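Local atomic coordinates of hypothetical 19.5 KDA protein IN emre-rus intergenic region (Escherichia coli, PDB entry 1FUX), a protein that is of uncharacterised function but, as a periplasmic bacterial homologue of the mammalian phosphatidylethanolamine-binding protein and Raf kinase inhibitor family, may bind phospholipid-like or other anionic ligands. Residues S35-G40 against V75-V80; A49-D54 against K123-K128. All blocks are in the same frame, centred on the assembly; numbering follows the deposited sequence.

Contact 1 of 2, residues S35-G40 against V75-V80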
loop_
_atom_site.group_PDB
_atom_site.type_symbol
_atom_site.label_atom_id
_atom_site.label_comp_id
_atom_site.label_asym_id
_atom_site.label_seq_id
_atom_site.Cartn_x
_atom_site.Cartn_y
_atom_site.Cartn_z
ATOM N N SER A 35 -7.429 -4.649 22.133
ATOM C CA SER A 35 -6.798 -5.882 22.557
ATOM C C SER A 35 -7.297 -7.008 21.633
ATOM O O SER A 35 -8.336 -6.902 21.012
ATOM C CB SER A 35 -7.128 -6.307 24.005
ATOM O OG SER A 35 -8.529 -6.570 24.090
ATOM N N LEU A 36 -6.546 -8.078 21.577
ATOM C CA LEU A 36 -6.818 -9.289 20.801
ATOM C C LEU A 36 -6.252 -10.494 21.563
ATOM O O LEU A 36 -5.126 -10.491 22.057
ATOM C CB LEU A 36 -6.108 -9.280 19.415
ATOM C CG LEU A 36 -6.564 -8.129 18.494
ATOM C CD1 LEU A 36 -5.609 -7.905 17.310
ATOM C CD2 LEU A 36 -7.976 -8.342 17.962
ATOM N N THR A 37 -7.069 -11.551 21.655
ATOM C CA THR A 37 -6.576 -12.765 22.310
ATOM C C THR A 37 -6.883 -13.955 21.336
ATOM O O THR A 37 -8.056 -14.102 21.031
ATOM C CB THR A 37 -7.351 -13.064 23.612
ATOM O OG1 THR A 37 -7.324 -11.884 24.438
ATOM C CG2 THR A 37 -6.728 -14.248 24.365
ATOM N N TRP A 38 -5.876 -14.672 21.013
ATOM C CA TRP A 38 -6.120 -15.805 20.101
ATOM C C TRP A 38 -5.941 -17.158 20.768
ATOM O O TRP A 38 -5.169 -17.333 21.727
ATOM C CB TRP A 38 -5.211 -15.631 18.895
ATOM C CG TRP A 38 -3.766 -15.385 19.103
ATOM C CD1 TRP A 38 -2.769 -16.302 19.116
ATOM C CD2 TRP A 38 -3.103 -14.109 19.274
ATOM N NE1 TRP A 38 -1.540 -15.725 19.258
ATOM C CE2 TRP A 38 -1.737 -14.349 19.358
ATOM C CE3 TRP A 38 -3.570 -12.776 19.343
ATOM C CZ2 TRP A 38 -0.755 -13.354 19.532
ATOM C CZ3 TRP A 38 -2.597 -11.783 19.514
ATOM C CH2 TRP A 38 -1.211 -12.056 19.612
ATOM N N SER A 39 -6.563 -18.145 20.132
ATOM C CA SER A 39 -6.508 -19.511 20.654
ATOM C C SER A 39 -6.611 -20.496 19.502
ATOM O O SER A 39 -6.782 -20.137 18.324
ATOM C CB SER A 39 -7.671 -19.734 21.623
ATOM O OG SER A 39 -8.876 -19.859 20.836
ATOM N N GLY A 40 -6.538 -21.788 19.839
ATOM C CA GLY A 40 -6.571 -22.760 18.722
ATOM C C GLY A 40 -5.236 -22.660 18.015
ATOM O O GLY A 40 -5.161 -23.036 16.835
ATOM N N VAL A 75 3.359 -15.992 22.996
ATOM C CA VAL A 75 2.338 -15.024 23.411
ATOM C C VAL A 75 1.029 -15.235 22.684
ATOM O O VAL A 75 0.961 -15.469 21.461
ATOM C CB VAL A 75 2.881 -13.611 23.542
ATOM C CG1 VAL A 75 4.414 -13.424 23.554
ATOM C CG2 VAL A 75 2.211 -12.567 22.682
ATOM N N THR A 76 -0.113 -15.112 23.351
ATOM C CA THR A 76 -1.435 -15.308 22.770
ATOM C C THR A 76 -2.316 -14.080 22.997
ATOM O O THR A 76 -3.527 -14.096 22.882
ATOM C CB THR A 76 -2.206 -16.581 23.193
ATOM O OG1 THR A 76 -2.242 -16.661 24.631
ATOM C CG2 THR A 76 -1.572 -17.839 22.638
ATOM N N TYR A 77 -1.626 -12.917 23.163
ATOM C CA TYR A 77 -2.413 -11.743 23.484
ATOM C C TYR A 77 -1.694 -10.433 23.153
ATOM O O TYR A 77 -0.544 -10.425 23.472
ATOM C CB TYR A 77 -2.419 -11.713 25.038
ATOM C CG TYR A 77 -3.131 -10.539 25.660
ATOM C CD1 TYR A 77 -4.465 -10.320 25.345
ATOM C CD2 TYR A 77 -2.504 -9.660 26.553
ATOM C CE1 TYR A 77 -5.203 -9.286 25.859
ATOM C CE2 TYR A 77 -3.230 -8.614 27.105
ATOM C CZ TYR A 77 -4.551 -8.437 26.755
ATOM O OH TYR A 77 -5.310 -7.430 27.300
ATOM N N LEU A 78 -2.426 -9.486 22.677
ATOM C CA LEU A 78 -1.969 -8.122 22.500
ATOM C C LEU A 78 -2.879 -7.276 23.385
ATOM O O LEU A 78 -4.084 -7.165 23.193
ATOM C CB LEU A 78 -2.084 -7.629 21.049
ATOM C CG LEU A 78 -0.990 -8.175 20.126
ATOM C CD1 LEU A 78 -1.045 -7.406 18.784
ATOM C CD2 LEU A 78 0.388 -8.095 20.704
ATOM N N PRO A 79 -2.259 -6.500 24.264
ATOM C CA PRO A 79 -3.050 -5.606 25.104
ATOM C C PRO A 79 -3.511 -4.374 24.360
ATOM O O PRO A 79 -2.933 -4.050 23.274
ATOM C CB PRO A 79 -2.079 -5.208 26.233
ATOM C CG PRO A 79 -0.733 -5.392 25.659
ATOM C CD PRO A 79 -0.841 -6.466 24.570
ATOM N N VAL A 80 -4.480 -3.681 24.930
ATOM C CA VAL A 80 -4.935 -2.400 24.355
ATOM C C VAL A 80 -3.732 -1.440 24.231
ATOM O O VAL A 80 -2.815 -1.483 25.040
ATOM C CB VAL A 80 -5.965 -1.673 25.219
ATOM C CG1 VAL A 80 -6.237 -0.244 24.729
ATOM C CG2 VAL A 80 -7.302 -2.401 25.225
#

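Contact 2 of 2, residues A49-D54 against K123-K128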
loop_
_atom_site.group_PDB
_atom_site.type_symbol
_atom_site.label_atom_id
_atom_site.label_comp_id
_atom_site.label_asym_id
_atom_site.label_seq_id
_atom_site.Cartn_x
_atom_site.Cartn_y
_atom_site.Cartn_z
ATOM N N ALA A 49 1.488 -12.856 13.857
ATOM C CA ALA A 49 1.543 -11.491 13.258
ATOM C C ALA A 49 0.143 -10.950 13.337
ATOM O O ALA A 49 -0.832 -11.729 13.418
ATOM C CB ALA A 49 2.104 -11.593 11.857
ATOM N N VAL A 50 -0.027 -9.613 13.378
ATOM C CA VAL A 50 -1.376 -9.058 13.364
ATOM C C VAL A 50 -1.401 -7.986 12.235
ATOM O O VAL A 50 -0.442 -7.220 12.198
ATOM C CB VAL A 50 -1.808 -8.402 14.690
ATOM C CG1 VAL A 50 -3.141 -7.652 14.585
ATOM C CG2 VAL A 50 -1.996 -9.550 15.703
ATOM N N THR A 51 -2.442 -7.970 11.418
ATOM C CA THR A 51 -2.525 -6.921 10.396
ATOM C C THR A 51 -3.903 -6.313 10.510
ATOM O O THR A 51 -4.886 -6.942 10.913
ATOM C CB THR A 51 -2.312 -7.387 8.927
ATOM O OG1 THR A 51 -3.203 -8.459 8.593
ATOM C CG2 THR A 51 -0.858 -7.804 8.684
ATOM N N VAL A 52 -4.060 -5.031 10.050
ATOM C CA VAL A 52 -5.332 -4.352 10.071
ATOM C C VAL A 52 -5.409 -3.682 8.681
ATOM O O VAL A 52 -4.504 -2.905 8.317
ATOM C CB VAL A 52 -5.506 -3.286 11.161
ATOM C CG1 VAL A 52 -6.868 -2.619 11.050
ATOM C CG2 VAL A 52 -5.262 -3.940 12.540
ATOM N N TYR A 53 -6.444 -4.048 7.954
ATOM C CA TYR A 53 -6.568 -3.613 6.557
ATOM C C TYR A 53 -7.984 -3.222 6.195
ATOM O O TYR A 53 -8.914 -3.880 6.672
ATOM C CB TYR A 53 -6.149 -4.777 5.652
ATOM C CG TYR A 53 -6.117 -4.424 4.151
ATOM C CD1 TYR A 53 -5.050 -3.717 3.609
ATOM C CD2 TYR A 53 -7.103 -4.884 3.344
ATOM C CE1 TYR A 53 -5.065 -3.424 2.234
ATOM C CE2 TYR A 53 -7.116 -4.659 1.956
ATOM C CZ TYR A 53 -6.089 -3.898 1.448
ATOM O OH TYR A 53 -6.070 -3.670 0.057
ATOM N N ASP A 54 -8.120 -2.130 5.442
ATOM C CA ASP A 54 -9.442 -1.709 4.964
ATOM C C ASP A 54 -9.434 -1.792 3.444
ATOM O O ASP A 54 -8.890 -0.943 2.762
ATOM C CB ASP A 54 -9.637 -0.243 5.409
ATOM C CG ASP A 54 -10.902 0.365 4.844
ATOM O OD1 ASP A 54 -11.763 -0.345 4.286
ATOM O OD2 ASP A 54 -11.020 1.622 4.936
ATOM N N LYS A 123 -6.768 -9.000 11.624
ATOM C CA LYS A 123 -6.432 -10.389 11.368
ATOM C C LYS A 123 -5.182 -10.859 12.072
ATOM O O LYS A 123 -4.133 -10.218 12.101
ATOM C CB LYS A 123 -6.225 -10.453 9.828
ATOM C CG LYS A 123 -5.798 -11.816 9.245
ATOM C CD LYS A 123 -6.205 -11.691 7.760
ATOM C CE LYS A 123 -5.649 -12.778 6.873
ATOM N NZ LYS A 123 -5.890 -12.411 5.426
ATOM N N VAL A 124 -5.284 -12.028 12.765
ATOM C CA VAL A 124 -4.117 -12.596 13.383
ATOM C C VAL A 124 -3.619 -13.772 12.545
ATOM O O VAL A 124 -4.435 -14.569 12.067
ATOM C CB VAL A 124 -4.460 -13.143 14.820
ATOM C CG1 VAL A 124 -3.131 -13.539 15.430
ATOM C CG2 VAL A 124 -5.154 -12.022 15.580
ATOM N N TRP A 125 -2.339 -13.910 12.359
ATOM C CA TRP A 125 -1.661 -14.903 11.574
ATOM C C TRP A 125 -0.763 -15.806 12.420
ATOM O O TRP A 125 0.048 -15.290 13.186
ATOM C CB TRP A 125 -0.694 -14.295 10.534
ATOM C CG TRP A 125 -1.308 -13.224 9.682
ATOM C CD1 TRP A 125 -1.814 -12.019 10.101
ATOM C CD2 TRP A 125 -1.428 -13.222 8.248
ATOM N NE1 TRP A 125 -2.296 -11.281 9.031
ATOM C CE2 TRP A 125 -2.019 -11.987 7.886
ATOM C CE3 TRP A 125 -1.062 -14.152 7.269
ATOM C CZ2 TRP A 125 -2.261 -11.674 6.551
ATOM C CZ3 TRP A 125 -1.328 -13.834 5.949
ATOM C CH2 TRP A 125 -1.899 -12.613 5.617
ATOM N N ALA A 126 -0.876 -17.102 12.199
ATOM C CA ALA A 126 -0.023 -18.117 12.801
ATOM C C ALA A 126 0.992 -18.474 11.709
ATOM O O ALA A 126 0.578 -18.912 10.618
ATOM C CB ALA A 126 -0.724 -19.401 13.201
ATOM N N LEU A 127 2.258 -18.228 11.946
ATOM C CA LEU A 127 3.239 -18.461 10.896
ATOM C C LEU A 127 4.196 -19.612 11.201
ATOM O O LEU A 127 4.586 -19.857 12.355
ATOM C CB LEU A 127 4.041 -17.182 10.704
ATOM C CG LEU A 127 3.197 -15.900 10.546
ATOM C CD1 LEU A 127 4.084 -14.685 10.738
ATOM C CD2 LEU A 127 2.459 -15.896 9.226
ATOM N N LYS A 128 4.680 -20.213 10.101
ATOM C CA LYS A 128 5.625 -21.314 10.184
ATOM C C LYS A 128 7.071 -20.897 10.327
ATOM O O LYS A 128 7.957 -21.767 10.276
ATOM C CB LYS A 128 5.502 -22.201 8.926
ATOM C CG LYS A 128 6.126 -21.604 7.666
ATOM C CD LYS A 128 5.793 -22.505 6.478
ATOM C CE LYS A 128 5.947 -21.792 5.145
ATOM N NZ LYS A 128 5.059 -22.406 4.106
#

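Contact 1 of 2, residues S35-G40 against V75-V80
The indole of Trp38 lies flat against the backbone of Thr76 and Tyr77, where strands 36-39 and 77-78 pair antiparallel in the three-stranded sheet of the PEBP-family beta fold. A chi1 of 51° sets CG of Trp38 between the backbone N and the carbonyl carbon; from there the ring lies over the Thr76-Tyr77 peptide. The CA of Thr76 lies over the five-membered ring, 3.7 Å from its centroid, in a CH-pi contact. Tyr77 N is over the same face, nearer the rim of the indole. At the far end of the ring Leu78 CG meets the edge in plane, 3.9 Å from Trp38 CH2, while Val75 adds a looser apolar touch through CG2.

The paired backbone is short. Leu36 and Leu78 form a hydrogen-bonded pair, with Leu78 N to Leu36 O at 2.9 Å and Leu36 N to Leu78 O at 3.1 Å. Just beyond the two bridged pairs a third bond runs from Trp38 N to Thr76 O, its donor tilted from the carbonyl plane; Trp38 thus meets Thr76 twice, through its amide N-H and through its indole. Leu36 and Leu78 share the face directed at strand 47-54.

Thr37 and Tyr77, a non-hydrogen-bonded pair, occupy the other face. CG of Tyr77 is anti to the backbone N (chi1 177°). The hydroxyl oxygen of Thr37 stands at the edge of the phenol ring, OG1 lying 3.4 Å from Tyr77 CD1. At the start of its segment, Ser35 hydrogen-bonds through OG to Glu9, outside the pair, and its CB lies 3.3 Å from Leu78 O. Ser35 CA makes a CA-H...O contact with the same Leu78 O at 3.1 Å.

Contact 2 of 2, residues A49-D54 against K123-K128
Ala49 and Thr51 form hydrogen-bonded pairs with Trp125 and Lys123, flanking the non-hydrogen-bonded pair of Val50 and Val124, as strands 49-54 and 123-127 run antiparallel at 150° with axes 4.6 Å apart. This is the middle of the five-stranded antiparallel sheet of the PEBP-family fold. Four backbone bonds join the strands, each of 2.9 Å, such as Lys123 N to Thr51 O.

On the face bearing Trp125, the indole N-H points at the hydroxyl oxygen of Thr51: NE1 to OG1 is 3.0 Å, and OG1 lies in the ring plane. The bond helps to fix the rotation of the indole, while CE of Lys123 lies over one ring face, toward its rim. Leu147 of helix 140-148 touches Trp125, Thr51 and Ala49. A leucine in place of Trp125 would probably leave the buried Thr51 hydroxyl without this donor and open a gap beside Leu147. Ala49 CB touches both Trp125 CB and Leu127 CD1, the latter 3.8 Å away. On the opposite face the valines meet by their methyls, Val50 CG2 lying 4.0 Å from Val124 CG2.

Contact 2 is buried near the centre of the chain, whereas contact 1 is only partly buried and has Thr37 and Tyr77 on its outward side. They belong to different sheets, the three-stranded and the five-stranded, which pack face to face: Leu36 CD1 lies 3.7 Å from Val50 CG1, Leu78 CD1 meets Val50 CG2, and Trp38 CD2 meets Val124 CG1. The valine face of contact 2 is therefore the floor on which the leucines and indole of contact 1 rest. A tryptophan takes part in each contact. Val124 CG1 lies under the Trp38 face opposite Thr76, so that indole is held between the two, whereas Trp125 lies on the other side of its sheet, facing helix 140-148.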